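Local coordinates for transcription termination factor NusA (Planctomyces limnophilus, PDB 4MTN), which probably takes part in both transcription termination and antitermination, binding the RNA polymerase core enzyme and nascent RNA, at residues S350-L362 against I376-E388. Numbering follows the deposited sequence.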
loop_
_atom_site.group_PDB
_atom_site.type_symbol
_atom_site.label_atom_id
_atom_site.label_comp_id
_atom_site.label_asym_id
_atom_site.label_seq_id
_atom_site.Cartn_x
_atom_site.Cartn_y
_atom_site.Cartn_z
ATOM N N SER A 350 30.083 -2.545 -8.262
ATOM C CA SER A 350 30.555 -1.561 -7.296
ATOM C C SER A 350 30.795 -2.193 -5.928
ATOM O O SER A 350 30.551 -3.384 -5.733
ATOM C CB SER A 350 29.554 -0.412 -7.173
ATOM O OG SER A 350 28.306 -0.871 -6.683
ATOM N N PHE A 351 31.268 -1.387 -4.982
ATOM C CA PHE A 351 31.495 -1.859 -3.620
ATOM C C PHE A 351 30.184 -1.910 -2.848
ATOM O O PHE A 351 30.073 -2.608 -1.840
ATOM C CB PHE A 351 32.505 -0.965 -2.897
ATOM C CG PHE A 351 33.928 -1.193 -3.323
ATOM C CD1 PHE A 351 34.685 -2.202 -2.751
ATOM C CD2 PHE A 351 34.510 -0.400 -4.299
ATOM C CE1 PHE A 351 35.992 -2.417 -3.141
ATOM C CE2 PHE A 351 35.818 -0.610 -4.694
ATOM C CZ PHE A 351 36.561 -1.620 -4.114
ATOM N N GLU A 352 29.194 -1.165 -3.329
ATOM C CA GLU A 352 27.857 -1.194 -2.749
ATOM C C GLU A 352 27.240 -2.575 -2.922
ATOM O O GLU A 352 26.602 -3.101 -2.010
ATOM C CB GLU A 352 26.961 -0.132 -3.395
ATOM C CG GLU A 352 27.244 1.298 -2.952
ATOM C CD GLU A 352 28.508 1.878 -3.567
ATOM O OE1 GLU A 352 29.121 1.211 -4.427
ATOM O OE2 GLU A 352 28.888 3.004 -3.186
ATOM N N ASP A 353 27.442 -3.157 -4.100
ATOM C CA ASP A 353 26.906 -4.475 -4.411
ATOM C C ASP A 353 27.589 -5.554 -3.581
ATOM O O ASP A 353 26.967 -6.545 -3.199
ATOM C CB ASP A 353 27.066 -4.782 -5.902
ATOM C CG ASP A 353 26.491 -3.695 -6.786
ATOM O OD1 ASP A 353 25.551 -3.001 -6.346
ATOM O OD2 ASP A 353 26.980 -3.535 -7.925
ATOM N N LEU A 354 28.873 -5.358 -3.309
ATOM C CA LEU A 354 29.646 -6.330 -2.550
ATOM C C LEU A 354 29.305 -6.267 -1.065
ATOM O O LEU A 354 29.318 -7.284 -0.375
ATOM C CB LEU A 354 31.144 -6.103 -2.758
ATOM C CG LEU A 354 32.082 -7.115 -2.095
ATOM C CD1 LEU A 354 31.695 -8.535 -2.479
ATOM C CD2 LEU A 354 33.527 -6.829 -2.467
ATOM N N SER A 355 28.994 -5.069 -0.580
ATOM C CA SER A 355 28.694 -4.875 0.834
ATOM C C SER A 355 27.355 -5.494 1.212
ATOM O O SER A 355 27.149 -5.895 2.357
ATOM C CB SER A 355 28.700 -3.384 1.182
ATOM O OG SER A 355 27.739 -2.677 0.419
ATOM N N VAL A 356 26.447 -5.570 0.245
ATOM C CA VAL A 356 25.115 -6.113 0.488
ATOM C C VAL A 356 25.034 -7.601 0.153
ATOM O O VAL A 356 23.958 -8.196 0.216
ATOM C CB VAL A 356 24.040 -5.357 -0.318
ATOM C CG1 VAL A 356 24.063 -3.877 0.028
ATOM C CG2 VAL A 356 24.244 -5.566 -1.809
ATOM N N ILE A 357 26.167 -8.197 -0.209
ATOM C CA ILE A 357 26.204 -9.614 -0.558
ATOM C C ILE A 357 25.800 -10.479 0.632
ATOM O O ILE A 357 25.988 -10.098 1.789
ATOM C CB ILE A 357 27.604 -10.052 -1.054
ATOM C CG1 ILE A 357 27.503 -11.321 -1.905
ATOM C CG2 ILE A 357 28.560 -10.274 0.112
ATOM C CD1 ILE A 357 28.837 -11.837 -2.399
ATOM N N GLU A 358 25.215 -11.636 0.340
ATOM C CA GLU A 358 24.888 -12.602 1.375
ATOM C C GLU A 358 26.165 -13.301 1.825
ATOM O O GLU A 358 26.884 -13.869 1.003
ATOM C CB GLU A 358 23.864 -13.619 0.867
ATOM C CG GLU A 358 23.315 -14.544 1.942
ATOM C CD GLU A 358 22.376 -13.836 2.900
ATOM O OE1 GLU A 358 21.869 -12.749 2.548
ATOM O OE2 GLU A 358 22.143 -14.368 4.007
ATOM N N PRO A 359 26.457 -13.245 3.134
ATOM C CA PRO A 359 27.664 -13.848 3.711
ATOM C C PRO A 359 27.818 -15.320 3.343
ATOM O O PRO A 359 28.913 -15.746 2.983
ATOM C CB PRO A 359 27.450 -13.683 5.217
ATOM C CG PRO A 359 26.569 -12.491 5.336
ATOM C CD PRO A 359 25.649 -12.550 4.151
ATOM N N ASP A 360 26.726 -16.075 3.425
ATOM C CA ASP A 360 26.744 -17.501 3.117
ATOM C C ASP A 360 27.163 -17.759 1.673
ATOM O O ASP A 360 27.929 -18.681 1.394
ATOM C CB ASP A 360 25.369 -18.117 3.376
ATOM C CG ASP A 360 24.766 -17.663 4.689
ATOM O OD1 ASP A 360 25.535 -17.296 5.602
ATOM O OD2 ASP A 360 23.522 -17.672 4.807
ATOM N N GLU A 361 26.654 -16.937 0.762
ATOM C CA GLU A 361 26.964 -17.076 -0.656
ATOM C C GLU A 361 28.407 -16.681 -0.953
ATOM O O GLU A 361 29.038 -17.232 -1.856
ATOM C CB GLU A 361 26.002 -16.233 -1.496
ATOM C CG GLU A 361 24.564 -16.729 -1.482
ATOM C CD GLU A 361 23.615 -15.790 -2.203
ATOM O OE1 GLU A 361 23.912 -14.579 -2.270
ATOM O OE2 GLU A 361 22.573 -16.262 -2.704
ATOM N N LEU A 362 28.926 -15.724 -0.189
ATOM C CA LEU A 362 30.305 -15.277 -0.351
ATOM C C LEU A 362 31.277 -16.328 0.176
ATOM O O LEU A 362 32.398 -16.456 -0.319
ATOM C CB LEU A 362 30.526 -13.940 0.363
ATOM C CG LEU A 362 31.924 -13.325 0.269
ATOM C CD1 LEU A 362 32.324 -13.107 -1.182
ATOM C CD2 LEU A 362 31.992 -12.021 1.048
ATOM N N ILE A 376 35.577 -9.023 4.487
ATOM C CA ILE A 376 35.423 -8.545 3.116
ATOM C C ILE A 376 34.254 -7.571 2.999
ATOM O O ILE A 376 34.372 -6.516 2.370
ATOM C CB ILE A 376 35.217 -9.717 2.135
ATOM C CG1 ILE A 376 36.493 -10.557 2.041
ATOM C CG2 ILE A 376 34.814 -9.206 0.758
ATOM C CD1 ILE A 376 36.421 -11.666 1.015
ATOM N N VAL A 377 33.131 -7.927 3.616
ATOM C CA VAL A 377 31.948 -7.076 3.618
ATOM C C VAL A 377 32.253 -5.719 4.251
ATOM O O VAL A 377 31.808 -4.681 3.758
ATOM C CB VAL A 377 30.776 -7.747 4.366
ATOM C CG1 VAL A 377 29.599 -6.791 4.500
ATOM C CG2 VAL A 377 30.350 -9.017 3.645
ATOM N N GLU A 378 33.029 -5.731 5.331
ATOM C CA GLU A 378 33.406 -4.497 6.016
ATOM C C GLU A 378 34.281 -3.609 5.134
ATOM O O GLU A 378 34.199 -2.382 5.202
ATOM C CB GLU A 378 34.127 -4.806 7.329
ATOM C CG GLU A 378 33.236 -5.426 8.393
ATOM C CD GLU A 378 33.843 -5.353 9.781
ATOM O OE1 GLU A 378 34.722 -4.495 10.001
ATOM O OE2 GLU A 378 33.441 -6.153 10.652
ATOM N N TYR A 379 35.121 -4.233 4.312
ATOM C CA TYR A 379 35.930 -3.495 3.346
ATOM C C TYR A 379 35.047 -2.790 2.328
ATOM O O TYR A 379 35.256 -1.618 2.013
ATOM C CB TYR A 379 36.905 -4.428 2.625
ATOM C CG TYR A 379 38.239 -4.585 3.314
ATOM C CD1 TYR A 379 39.247 -3.646 3.139
ATOM C CD2 TYR A 379 38.496 -5.677 4.129
ATOM C CE1 TYR A 379 40.472 -3.788 3.763
ATOM C CE2 TYR A 379 39.715 -5.828 4.756
ATOM C CZ TYR A 379 40.699 -4.881 4.571
ATOM O OH TYR A 379 41.916 -5.031 5.195
ATOM N N ALA A 380 34.060 -3.518 1.816
ATOM C CA ALA A 380 33.147 -2.982 0.815
ATOM C C ALA A 380 32.313 -1.842 1.391
ATOM O O ALA A 380 32.027 -0.867 0.701
ATOM C CB ALA A 380 32.247 -4.082 0.277
ATOM N N GLU A 381 31.929 -1.970 2.657
ATOM C CA GLU A 381 31.173 -0.924 3.334
ATOM C C GLU A 381 32.009 0.344 3.470
ATOM O O GLU A 381 31.536 1.443 3.180
ATOM C CB GLU A 381 30.706 -1.399 4.712
ATOM C CG GLU A 381 29.608 -2.448 4.670
ATOM C CD GLU A 381 29.228 -2.950 6.050
ATOM O OE1 GLU A 381 29.923 -2.596 7.026
ATOM O OE2 GLU A 381 28.235 -3.700 6.159
ATOM N N ARG A 382 33.252 0.181 3.911
ATOM C CA ARG A 382 34.173 1.301 4.063
ATOM C C ARG A 382 34.480 1.963 2.725
ATOM O O ARG A 382 34.429 3.187 2.601
ATOM C CB ARG A 382 35.478 0.842 4.718
ATOM C CG ARG A 382 35.417 0.709 6.227
ATOM C CD ARG A 382 36.764 0.281 6.790
ATOM N NE ARG A 382 37.845 1.171 6.371
ATOM C CZ ARG A 382 38.198 2.276 7.021
ATOM N NH1 ARG A 382 37.555 2.633 8.125
ATOM N NH2 ARG A 382 39.195 3.024 6.569
ATOM N N GLU A 383 34.803 1.146 1.728
ATOM C CA GLU A 383 35.201 1.659 0.424
ATOM C C GLU A 383 34.040 2.344 -0.288
ATOM O O GLU A 383 34.227 3.363 -0.951
ATOM C CB GLU A 383 35.765 0.533 -0.444
ATOM C CG GLU A 383 36.500 1.027 -1.677
ATOM C CD GLU A 383 37.617 1.999 -1.342
ATOM O OE1 GLU A 383 38.289 1.810 -0.306
ATOM O OE2 GLU A 383 37.821 2.958 -2.117
ATOM N N SER A 384 32.843 1.783 -0.151
ATOM C CA SER A 384 31.647 2.413 -0.698
ATOM C C SER A 384 31.410 3.759 -0.028
ATOM O O SER A 384 31.039 4.735 -0.680
ATOM C CB SER A 384 30.425 1.513 -0.516
ATOM O OG SER A 384 29.226 2.255 -0.640
ATOM N N GLU A 385 31.635 3.802 1.280
ATOM C CA GLU A 385 31.446 5.020 2.056
ATOM C C GLU A 385 32.480 6.082 1.690
ATOM O O GLU A 385 32.158 7.268 1.610
ATOM C CB GLU A 385 31.514 4.708 3.552
ATOM C CG GLU A 385 31.179 5.882 4.453
ATOM C CD GLU A 385 31.131 5.491 5.917
ATOM O OE1 GLU A 385 31.250 4.284 6.216
ATOM O OE2 GLU A 385 30.973 6.392 6.769
ATOM N N ARG A 386 33.719 5.652 1.465
ATOM C CA ARG A 386 34.793 6.575 1.114
ATOM C C ARG A 386 34.616 7.122 -0.298
ATOM O O ARG A 386 34.909 8.287 -0.561
ATOM C CB ARG A 386 36.158 5.896 1.237
ATOM C CG ARG A 386 37.325 6.854 1.056
ATOM C CD ARG A 386 38.648 6.126 0.923
ATOM N NE ARG A 386 39.768 7.056 0.817
ATOM C CZ ARG A 386 40.164 7.624 -0.319
ATOM N NH1 ARG A 386 39.530 7.356 -1.453
ATOM N NH2 ARG A 386 41.194 8.459 -0.322
ATOM N N ILE A 387 34.145 6.272 -1.203
ATOM C CA ILE A 387 33.892 6.681 -2.579
ATOM C C ILE A 387 32.798 7.745 -2.627
ATOM O O ILE A 387 32.908 8.728 -3.362
ATOM C CB ILE A 387 33.494 5.475 -3.461
ATOM C CG1 ILE A 387 34.729 4.633 -3.791
ATOM C CG2 ILE A 387 32.827 5.935 -4.748
ATOM C CD1 ILE A 387 34.415 3.348 -4.522
ATOM N N GLU A 388 31.756 7.558 -1.823
ATOM C CA GLU A 388 30.652 8.510 -1.770
ATOM C C GLU A 388 31.101 9.878 -1.263
ATOM O O GLU A 388 30.749 10.904 -1.843
ATOM C CB GLU A 388 29.520 7.974 -0.891
ATOM C CG GLU A 388 28.737 6.832 -1.519
ATOM C CD GLU A 388 27.464 6.511 -0.760
ATOM O OE1 GLU A 388 27.012 7.364 0.033
ATOM O OE2 GLU A 388 26.916 5.405 -0.957
#
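Phe351 meets the long helix 370-399 because its first torsion (chi1 -76°) sets CG beside its own backbone N, while Glu383, with CG anti to N (chi1 -166°), reaches across to it. The outcome is a CH-pi contact: Glu383 CG lies 3.4 Å from the centroid of the Phe351 ring, almost straight above the ring centre, and the carboxylate is then carried on at a slant to the ring. Phe351 is thus a knob in a hole formed by Ala380, Glu383, Ser384 and Ile387, with Ile387 CD1 3.8 Å from Phe351 CD2.

One turn back toward the start of the long helix from Ser384, the small Ala380 allows close approach: Ala380 CB is 3.8 Å from Leu354 CB and 3.7 Å from Ser355 CB. Helix 351-355 and helix 376-388 run roughly antiparallel, at 147°, with axes 7.8 Å apart at closest approach. Beyond them Leu362 CD2 rests on Ile376 CG2, and Ile357 on Val377; Leu343 of helix 337-345 backs Leu354, Ile357 and Leu362, adding to the apolar packing of this helix-hairpin-helix region.

Glu352 starts out away from the long helix but bends at chi2, and its OE2 accepts a 2.7 Å hydrogen bond from Ser384 OG, which arrives from above the carboxylate plane. An alanine here would strip Ser384 OG of this acceptor and is likely to leave its hydroxyl freer to turn. Since Glu388 OE2 also lies 3.8 Å from Glu352 OE2, the serine hydroxyl probably offsets part of the repulsion between two carboxylates beside a largely apolar joint.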